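Local structure of polyhedrin (Simulium ubiquitum cypovirus, 5A9A) at the interface of chains A and B. The protein forms the crystalline lattice of polyhedra, the micrometre-scale occlusion bodies that embed and protect cypovirus particles. Residues are numbered along the deposited sequence; one frame, centred on the assembly and turned at random. Chains: chain A/B, Polyhedrin.

Contact 1 and contact 2 are two patches of one interface between chains A and B, their C-alpha centres about 24 Å apart, and they have no residue in common. In contact 1 chain A offers the surface, strands 57-62 and 170-176, and chain B the inserted group, from helix 191-197. The roles reverse in contact 2, where chain A inserts side chains against strands 34-41 and 47-54 and the end of helix 211-221 of chain B. Across the whole interface the two copies are not related by an exact two-fold. Such reciprocal insertion probably helps knit the trimer in the deposited assembly and, through it, the polyhedra.

Contact 1: the interface of chains A and B. Residues chain A 57, 174, 176, 186; chain B 196.
The side-chain amide nitrogen NE2 of B:Gln196 lies 3.0 Å from the phenol oxygen OH of A:Tyr186, to which it donates a weak hydrogen bond, bent to 129° at the hydrogen. Ring and amide stand almost perpendicular, 86° apart, with the hydroxyl end of the tyrosine directed at the amide. The same nitrogen is 3.3 Å from CB of A:Pro176, and A:Pro176 CB is also 3.6 Å from the amide carbon CD of B:Gln196. On the other branch, the amide oxygen OE1 of B:Gln196 is 2.7 Å from water 1. That water stands 2.6 Å from the side-chain amino nitrogen NZ of A:Lys174, so a bridge joins the two side chains. The lysine chain bends at both chi2 and chi3 and passes roughly at right angles to the glutamine, its CD 4.0 Å from B:Gln196 CB. One carbon back along the chain from the amide, CG of B:Gln196 sits over one face of the A:Phe57 ring, 3.9 Å from its centroid, in a CH-pi contact offset toward the rim. Beyond CG the chain runs on extended (chi2 -177°), which carries the amide to A:Tyr186 and A:Pro176. Contacts at both amide branches and at CG probably restrict its rotation. B:Gln196 belongs to helix 191-197, whereas A:Phe57 begins strand 57-62, A:Lys174 and A:Pro176 lie in strand 170-176, and A:Tyr186 comes from a loop: a helix of one subunit thus docks on strands of its neighbour.

Contact 2: the interface of chains A and B. Residues chain A 129, 134; chain B 33, 35, 53, 221-223.
B:Arg35 lies over one face of the A:Trp134 indole, toward its rim, with CB of the arginine 4.1 Å above the ring plane. At the indole edge, in its plane, are two backbone carbonyl oxygens, those of B:Ile33 and B:Asn222. The first approaches the benzo side, where B:Ile33 O is 3.6 Å from A:Trp134 CZ3. The second accepts a hydrogen bond from the indole nitrogen, A:Trp134 NE1 to B:Asn222 O at 2.9 Å, with 157° at the hydrogen. This acceptor lies close to the indole plane, but the donor stands well above the carbonyl plane, and therefore away from a lone-pair direction. The carbonyl of B:Lys221 is also near NE1, yet the N-H points away from it and no hydrogen bond forms. Water 2 adds a second polar link, 2.8 Å from both the backbone oxygen A:Trp134 O and B:Ile33 O.

The arginine chain runs extended from CG to NE, and its CG is anti to the backbone N (chi1 -166°). The chain crosses the tryptophan at a slant, with B:Arg35 CD 3.8 Å from A:Trp134 CB, and brings the guanidinium to A:Leu129. Guanidinium and indole planes are 82° apart, so they do not stack. Instead, methyl CD1 of A:Leu129 rests over one guanidinium face, 3.4 Å from B:Arg35 NH1. The other methyl, CD2, turns to B:Asn53, 3.5 Å from its amide carbon CG, and also meets CG2 of B:Ile33. CD1 thus packs on the guanidinium, and CD2 on the B:Asn53 amide and the B:Ile33 side chain.

A:Leu129 is in a loop and A:Trp134 opens the 3-10 helix 134-136. Their partners come from strands 34-41 and 47-54, the loop residue B:Ile33, and the segment where helix 211-221 ends and B:Asn222 begins a loop.

Contact 1: the interface of chains A and B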
# COMPACT_ATOMS: atom_id res chain seq x y z
N PHE A 57 -5.80 11.61 -5.32
CA PHE A 57 -4.39 11.98 -5.41
C PHE A 57 -3.51 10.77 -5.67
O PHE A 57 -3.77 9.68 -5.16
CB PHE A 57 -3.92 12.70 -4.14
CG PHE A 57 -4.12 11.90 -2.88
CD1 PHE A 57 -3.13 11.04 -2.43
CD2 PHE A 57 -5.27 12.04 -2.13
CE1 PHE A 57 -3.30 10.31 -1.26
CE2 PHE A 57 -5.45 11.31 -0.97
CZ PHE A 57 -4.47 10.45 -0.53
N LYS A 174 3.95 13.20 -4.93
CA LYS A 174 2.56 13.50 -4.60
C LYS A 174 1.94 14.35 -5.70
O LYS A 174 2.43 15.43 -6.01
CB LYS A 174 2.48 14.26 -3.27
CG LYS A 174 1.06 14.48 -2.77
CD LYS A 174 0.82 15.92 -2.34
CE LYS A 174 1.63 16.30 -1.12
NZ LYS A 174 1.06 17.50 -0.44
N PRO A 176 -1.76 15.74 -6.26
CA PRO A 176 -3.13 15.85 -5.73
C PRO A 176 -4.10 16.56 -6.68
O PRO A 176 -3.69 17.43 -7.44
CB PRO A 176 -2.92 16.67 -4.46
CG PRO A 176 -1.79 17.59 -4.81
CD PRO A 176 -0.92 16.86 -5.83
N TYR A 186 -11.93 17.75 1.74
CA TYR A 186 -11.42 17.22 3.00
C TYR A 186 -12.22 17.79 4.16
O TYR A 186 -11.86 17.61 5.32
CB TYR A 186 -9.92 17.50 3.13
CG TYR A 186 -9.14 16.66 2.15
CD1 TYR A 186 -8.89 15.33 2.42
CD2 TYR A 186 -8.70 17.19 0.95
CE1 TYR A 186 -8.20 14.54 1.52
CE2 TYR A 186 -8.00 16.42 0.05
CZ TYR A 186 -7.76 15.09 0.34
OH TYR A 186 -7.07 14.31 -0.56
N GLN B 196 -2.27 13.38 2.47
CA GLN B 196 -1.49 13.35 1.24
C GLN B 196 0.01 13.31 1.50
O GLN B 196 0.78 12.86 0.65
CB GLN B 196 -1.84 14.56 0.36
CG GLN B 196 -3.28 14.55 -0.14
CD GLN B 196 -3.58 15.72 -1.06
OE1 GLN B 196 -2.87 16.71 -1.07
NE2 GLN B 196 -4.64 15.59 -1.84
O HOH W 1 -1.22 17.92 0.72

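Contact 2: the interface of chains A and B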
# COMPACT_ATOMS: atom_id res chain seq x y z
N LEU A 129 15.02 9.39 2.43
CA LEU A 129 14.85 10.57 3.28
C LEU A 129 15.42 11.78 2.55
O LEU A 129 16.28 11.63 1.68
CB LEU A 129 15.57 10.37 4.62
CG LEU A 129 15.08 9.23 5.51
CD1 LEU A 129 16.11 8.91 6.58
CD2 LEU A 129 13.74 9.57 6.16
N TRP A 134 17.91 11.51 9.73
CA TRP A 134 16.44 11.48 9.78
C TRP A 134 15.89 12.52 10.75
O TRP A 134 14.75 12.97 10.62
CB TRP A 134 15.94 10.09 10.17
CG TRP A 134 16.17 9.72 11.60
CD1 TRP A 134 17.26 9.07 12.11
CD2 TRP A 134 15.29 9.95 12.71
NE1 TRP A 134 17.12 8.89 13.47
CE2 TRP A 134 15.92 9.44 13.86
CE3 TRP A 134 14.04 10.57 12.84
CZ2 TRP A 134 15.34 9.50 15.12
CZ3 TRP A 134 13.46 10.64 14.10
CH2 TRP A 134 14.11 10.10 15.22
N ILE B 33 10.07 13.86 10.12
CA ILE B 33 10.00 12.43 9.86
C ILE B 33 10.06 11.61 11.14
O ILE B 33 10.78 11.94 12.08
CB ILE B 33 11.14 11.98 8.92
CG1 ILE B 33 10.85 12.43 7.48
CG2 ILE B 33 11.33 10.47 8.98
CD1 ILE B 33 9.63 11.77 6.87
N ARG B 35 10.79 7.51 12.33
CA ARG B 35 11.51 6.37 11.77
C ARG B 35 11.42 5.13 12.65
O ARG B 35 11.72 5.17 13.85
CB ARG B 35 12.97 6.75 11.51
CG ARG B 35 13.72 5.76 10.62
CD ARG B 35 14.97 6.38 10.01
NE ARG B 35 15.61 5.49 9.06
CZ ARG B 35 16.82 5.69 8.53
NH1 ARG B 35 17.53 6.76 8.86
NH2 ARG B 35 17.32 4.82 7.67
N ASN B 53 9.77 5.03 7.27
CA ASN B 53 9.69 6.43 7.65
C ASN B 53 8.41 7.09 7.13
O ASN B 53 7.89 6.72 6.07
CB ASN B 53 10.94 7.21 7.20
CG ASN B 53 10.86 7.66 5.74
OD1 ASN B 53 10.04 8.50 5.38
ND2 ASN B 53 11.75 7.13 4.91
N LYS B 221 22.46 5.08 11.80
CA LYS B 221 21.18 5.70 11.45
C LYS B 221 20.56 6.42 12.64
O LYS B 221 19.51 7.05 12.53
CB LYS B 221 20.20 4.64 10.93
CG LYS B 221 20.75 3.77 9.81
CD LYS B 221 21.12 4.58 8.57
CE LYS B 221 21.70 3.67 7.50
NZ LYS B 221 22.08 4.39 6.26
N ASN B 222 21.22 6.32 13.79
CA ASN B 222 20.72 6.94 15.02
C ASN B 222 19.30 6.51 15.35
O ASN B 222 18.42 7.34 15.60
CB ASN B 222 20.83 8.47 14.94
CG ASN B 222 22.27 8.94 15.07
OD1 ASN B 222 22.83 8.97 16.17
ND2 ASN B 222 22.88 9.31 13.95
N LEU B 223 19.09 5.20 15.34
CA LEU B 223 17.85 4.60 15.80
C LEU B 223 18.17 3.87 17.09
O LEU B 223 19.23 3.25 17.20
CB LEU B 223 17.34 3.61 14.75
CG LEU B 223 17.15 4.20 13.35
CD1 LEU B 223 16.88 3.12 12.32
CD2 LEU B 223 16.01 5.22 13.37
O HOH W 2 12.62 14.09 12.08